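Local coordinates for protein acyl-coenzyme A oxidase 1 (Yarrowia lipolytica, PDB 5Y9D) that catalyses the FAD-dependent oxidation of acyl-CoA to (2E)-enoyl-CoA, passing electrons to oxygen to give hydrogen peroxide in peroxisomal fatty acid beta-oxidation, at residues 88-98 / 117-128. Numbering follows the deposited sequence.
Sequences RKQTMERVAAL and HGMVDMSTRTRL
Arg-94 and Asp-121 form a salt bridge in which two flat groups stand nearly perpendicular, their planes 86° apart. NH1 of Arg-94 puts Asp-121 OD2 in its guanidinium plane, 3.0 Å away, yet reaches that oxygen from above the carboxylate plane. Thr-124 OG1 donates to the same OD2 of Asp-121 over 2.6 Å from the opposite face, so two donors grip one oxygen. The other oxygen, OD1, accepts from Thr-124 N, which makes Asp-121 the N-cap of helix 122-142. Held at both oxygens, the carboxylate should have little freedom to rotate, and the arginine and the helix N-terminus would be expected to favour its charged form. A second carboxylate, Asp-79, pairs with NH2 of Arg-94.

Thr-124 fits as a knob into a hole lined by Thr-91, Arg-94, Val-95 and Leu-98. Its OG1, beside the backbone N, lies against Arg-94 CB at 3.4 Å, while CG2 meets Leu-98 CD1 at 3.7 Å. That leucine methyl also approaches CD2 of His-117 and CD2 of Leu-128, linking the two helices of segment 117-128.

Farther along, Arg-127 crosses Met-92 at about a right angle. Met-92, bent at chi2 and chi3, lays CG and CE against the guanidinium of Arg-127, Met-92 CE lying 3.5 Å from Arg-127 CZ. At the edge, NH1 of Arg-127 donates to Arg-88 O over 2.7 Å, a bent bond (131°). Asp-266 forms a salt bridge with NE of Arg-127, and Tyr-686 of the second subunit bonds its NH2.

The axes of 88-98 and 122-128 approach to 9.0 Å at a crossing angle of -61°, within the helical N-terminal domain of the acyl-CoA oxidase fold. Helix 306-334 packs against Arg-125, while Arg-88 gives NE to Asp-263 O and NH2 to a salt bridge with Asp-255, at the end of strand 251-255.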
loop_
_atom_site.group_PDB
_atom_site.type_symbol
_atom_site.label_atom_id
_atom_site.label_comp_id
_atom_site.label_asym_id
_atom_site.label_seq_id
_atom_site.Cartn_x
_atom_site.Cartn_y
_atom_site.Cartn_z
ATOM N N ARG A 88 -20.144 -7.420 9.767
ATOM C CA ARG A 88 -21.010 -6.382 10.317
ATOM C C ARG A 88 -21.616 -6.876 11.612
ATOM O O ARG A 88 -21.550 -6.199 12.620
ATOM C CB ARG A 88 -22.129 -6.036 9.340
ATOM C CG ARG A 88 -21.719 -5.119 8.209
ATOM C CD ARG A 88 -21.323 -3.741 8.672
ATOM N NE ARG A 88 -20.926 -2.881 7.543
ATOM C CZ ARG A 88 -21.761 -2.117 6.851
ATOM N NH1 ARG A 88 -21.312 -1.376 5.852
ATOM N NH2 ARG A 88 -23.060 -2.092 7.132
ATOM N N LYS A 89 -22.142 -8.102 11.554
ATOM C CA LYS A 89 -22.822 -8.729 12.665
ATOM C C LYS A 89 -21.865 -9.096 13.787
ATOM O O LYS A 89 -22.149 -8.836 14.958
ATOM C CB LYS A 89 -23.590 -9.965 12.175
ATOM C CG LYS A 89 -24.142 -10.822 13.297
ATOM C CD LYS A 89 -25.029 -11.920 12.769
ATOM C CE LYS A 89 -25.291 -12.960 13.844
ATOM N NZ LYS A 89 -26.742 -13.296 13.894
ATOM N N GLN A 90 -20.738 -9.703 13.463
ATOM C CA GLN A 90 -19.837 -10.122 14.541
ATOM C C GLN A 90 -19.104 -8.962 15.221
ATOM O O GLN A 90 -18.750 -9.038 16.380
ATOM C CB GLN A 90 -18.858 -11.157 14.050
ATOM C CG GLN A 90 -17.739 -10.573 13.209
ATOM C CD GLN A 90 -17.008 -11.639 12.391
ATOM O OE1 GLN A 90 -17.414 -12.826 12.364
ATOM N NE2 GLN A 90 -15.918 -11.223 11.731
ATOM N N THR A 91 -18.897 -7.879 14.506
ATOM C CA THR A 91 -18.400 -6.666 15.104
ATOM C C THR A 91 -19.404 -6.157 16.161
ATOM O O THR A 91 -19.002 -5.704 17.246
ATOM C CB THR A 91 -18.145 -5.620 14.022
ATOM O OG1 THR A 91 -17.249 -6.162 13.036
ATOM C CG2 THR A 91 -17.556 -4.366 14.593
ATOM N N MET A 92 -20.702 -6.264 15.874
ATOM C CA MET A 92 -21.706 -5.852 16.858
ATOM C C MET A 92 -21.677 -6.703 18.098
ATOM O O MET A 92 -21.715 -6.182 19.184
ATOM C CB MET A 92 -23.122 -5.871 16.296
ATOM C CG MET A 92 -23.671 -4.493 16.089
ATOM S SD MET A 92 -23.675 -3.484 17.572
ATOM C CE MET A 92 -22.445 -2.254 17.197
ATOM N N GLU A 93 -21.640 -8.014 17.932
ATOM C CA GLU A 93 -21.423 -8.896 19.077
ATOM C C GLU A 93 -20.139 -8.512 19.861
ATOM O O GLU A 93 -20.149 -8.459 21.115
ATOM C CB GLU A 93 -21.307 -10.352 18.624
ATOM C CG GLU A 93 -22.545 -10.899 17.969
ATOM C CD GLU A 93 -22.307 -12.213 17.258
ATOM O OE1 GLU A 93 -21.124 -12.521 16.967
ATOM O OE2 GLU A 93 -23.305 -12.940 16.985
ATOM N N ARG A 94 -19.038 -8.277 19.141
ATOM C CA ARG A 94 -17.770 -7.948 19.813
ATOM C C ARG A 94 -17.858 -6.642 20.581
ATOM O O ARG A 94 -17.430 -6.559 21.715
ATOM C CB ARG A 94 -16.588 -7.986 18.849
ATOM C CG ARG A 94 -16.352 -9.405 18.341
ATOM C CD ARG A 94 -15.356 -9.475 17.218
ATOM N NE ARG A 94 -15.409 -10.756 16.526
ATOM C CZ ARG A 94 -14.627 -11.097 15.505
ATOM N NH1 ARG A 94 -13.693 -10.267 15.055
ATOM N NH2 ARG A 94 -14.779 -12.281 14.930
ATOM N N VAL A 95 -18.461 -5.633 19.990
ATOM C CA VAL A 95 -18.729 -4.390 20.702
ATOM C C VAL A 95 -19.512 -4.653 21.994
ATOM O O VAL A 95 -19.161 -4.129 23.041
ATOM C CB VAL A 95 -19.505 -3.370 19.815
ATOM C CG1 VAL A 95 -19.954 -2.158 20.639
ATOM C CG2 VAL A 95 -18.648 -2.918 18.667
ATOM N N ALA A 96 -20.551 -5.473 21.924
ATOM C CA ALA A 96 -21.308 -5.834 23.122
ATOM C C ALA A 96 -20.455 -6.434 24.227
ATOM O O ALA A 96 -20.564 -6.051 25.370
ATOM C CB ALA A 96 -22.442 -6.771 22.766
ATOM N N ALA A 97 -19.563 -7.345 23.862
ATOM C CA ALA A 97 -18.729 -8.084 24.819
ATOM C C ALA A 97 -17.673 -7.216 25.478
ATOM O O ALA A 97 -17.258 -7.531 26.607
ATOM C CB ALA A 97 -18.049 -9.253 24.130
ATOM N N LEU A 98 -17.238 -6.155 24.784
ATOM C CA LEU A 98 -16.277 -5.195 25.335
ATOM C C LEU A 98 -16.942 -4.111 26.186
ATOM O O LEU A 98 -16.271 -3.393 26.922
ATOM C CB LEU A 98 -15.472 -4.515 24.211
ATOM C CG LEU A 98 -14.514 -5.438 23.453
ATOM C CD1 LEU A 98 -14.100 -4.767 22.150
ATOM C CD2 LEU A 98 -13.294 -5.805 24.312
ATOM N N HIS A 117 -6.368 -4.393 21.026
ATOM C CA HIS A 117 -7.365 -5.148 20.274
ATOM C C HIS A 117 -7.337 -4.796 18.789
ATOM O O HIS A 117 -7.641 -5.637 17.944
ATOM C CB HIS A 117 -8.724 -4.890 20.880
ATOM C CG HIS A 117 -9.821 -5.683 20.266
ATOM N ND1 HIS A 117 -9.628 -6.938 19.737
ATOM C CD2 HIS A 117 -11.126 -5.398 20.093
ATOM C CE1 HIS A 117 -10.770 -7.398 19.265
ATOM N NE2 HIS A 117 -11.693 -6.478 19.463
ATOM N N GLY A 118 -6.933 -3.565 18.477
ATOM C CA GLY A 118 -6.841 -3.084 17.092
ATOM C C GLY A 118 -5.710 -3.711 16.317
ATOM O O GLY A 118 -5.691 -3.660 15.084
ATOM N N MET A 119 -4.745 -4.300 17.020
ATOM C CA MET A 119 -3.729 -5.099 16.340
ATOM C C MET A 119 -4.279 -6.131 15.388
ATOM O O MET A 119 -3.636 -6.410 14.419
ATOM C CB MET A 119 -2.889 -5.897 17.324
ATOM C CG MET A 119 -2.072 -5.048 18.251
ATOM S SD MET A 119 -1.068 -6.161 19.205
ATOM C CE MET A 119 0.206 -6.408 17.987
ATOM N N VAL A 120 -5.404 -6.750 15.736
ATOM C CA VAL A 120 -5.975 -7.891 14.983
ATOM C C VAL A 120 -7.445 -7.730 14.575
ATOM O O VAL A 120 -7.949 -8.541 13.804
ATOM C CB VAL A 120 -5.873 -9.235 15.755
ATOM C CG1 VAL A 120 -4.435 -9.670 15.858
ATOM C CG2 VAL A 120 -6.465 -9.120 17.142
ATOM N N ASP A 121 -8.126 -6.715 15.105
ATOM C CA ASP A 121 -9.522 -6.456 14.749
ATOM C C ASP A 121 -9.805 -4.962 14.683
ATOM O O ASP A 121 -10.359 -4.368 15.587
ATOM C CB ASP A 121 -10.477 -7.130 15.730
ATOM C CG ASP A 121 -11.926 -7.021 15.290
ATOM O OD1 ASP A 121 -12.178 -6.417 14.223
ATOM O OD2 ASP A 121 -12.826 -7.511 16.000
ATOM N N MET A 122 -9.452 -4.358 13.570
ATOM C CA MET A 122 -9.726 -2.964 13.402
ATOM C C MET A 122 -11.216 -2.614 13.298
ATOM O O MET A 122 -11.589 -1.532 13.736
ATOM C CB MET A 122 -8.882 -2.405 12.248
ATOM C CG MET A 122 -7.488 -1.945 12.746
ATOM S SD MET A 122 -6.176 -1.739 11.511
ATOM C CE MET A 122 -5.245 -3.277 11.611
ATOM N N SER A 123 -12.079 -3.502 12.794
ATOM C CA SER A 123 -13.481 -3.139 12.638
ATOM C C SER A 123 -14.157 -2.877 14.023
ATOM O O SER A 123 -14.822 -1.855 14.216
ATOM C CB SER A 123 -14.222 -4.193 11.809
ATOM O OG SER A 123 -13.851 -4.151 10.415
ATOM N N THR A 124 -13.946 -3.764 14.996
ATOM C CA THR A 124 -14.570 -3.601 16.321
ATOM C C THR A 124 -13.945 -2.412 17.046
ATOM O O THR A 124 -14.598 -1.689 17.799
ATOM C CB THR A 124 -14.338 -4.816 17.223
ATOM O OG1 THR A 124 -14.893 -5.993 16.635
ATOM C CG2 THR A 124 -14.959 -4.574 18.603
ATOM N N ARG A 125 -12.655 -2.233 16.848
ATOM C CA ARG A 125 -12.009 -1.133 17.471
ATOM C C ARG A 125 -12.689 0.166 17.011
ATOM O O ARG A 125 -13.144 0.938 17.820
ATOM C CB ARG A 125 -10.519 -1.181 17.152
ATOM C CG ARG A 125 -9.691 -0.187 17.924
ATOM C CD ARG A 125 -9.468 1.091 17.121
ATOM N NE ARG A 125 -8.829 2.084 17.980
ATOM C CZ ARG A 125 -7.540 2.094 18.288
ATOM N NH1 ARG A 125 -6.745 1.168 17.807
ATOM N NH2 ARG A 125 -7.059 3.039 19.091
ATOM N N THR A 126 -12.857 0.355 15.707
ATOM C CA THR A 126 -13.490 1.566 15.210
ATOM C C THR A 126 -14.957 1.699 15.640
ATOM O O THR A 126 -15.418 2.809 16.015
ATOM C CB THR A 126 -13.418 1.599 13.695
ATOM O OG1 THR A 126 -12.058 1.514 13.310
ATOM C CG2 THR A 126 -14.004 2.884 13.138
ATOM N N ARG A 127 -15.683 0.575 15.579
ATOM C CA ARG A 127 -17.116 0.596 15.831
ATOM C C ARG A 127 -17.416 0.898 17.303
ATOM O O ARG A 127 -18.438 1.465 17.650
ATOM C CB ARG A 127 -17.779 -0.709 15.397
ATOM C CG ARG A 127 -19.304 -0.628 15.384
ATOM C CD ARG A 127 -19.863 -1.374 14.205
ATOM N NE ARG A 127 -21.308 -1.495 14.239
ATOM C CZ ARG A 127 -21.996 -2.520 13.730
ATOM N NH1 ARG A 127 -21.385 -3.563 13.148
ATOM N NH2 ARG A 127 -23.321 -2.505 13.801
ATOM N N LEU A 128 -16.510 0.533 18.169
ATOM C CA LEU A 128 -16.643 0.900 19.551
ATOM C C LEU A 128 -16.212 2.349 19.731
ATOM O O LEU A 128 -16.785 3.125 20.483
ATOM C CB LEU A 128 -15.753 -0.015 20.373
ATOM C CG LEU A 128 -15.804 0.164 21.872
ATOM C CD1 LEU A 128 -17.233 0.094 22.359
ATOM C CD2 LEU A 128 -14.960 -0.926 22.501
#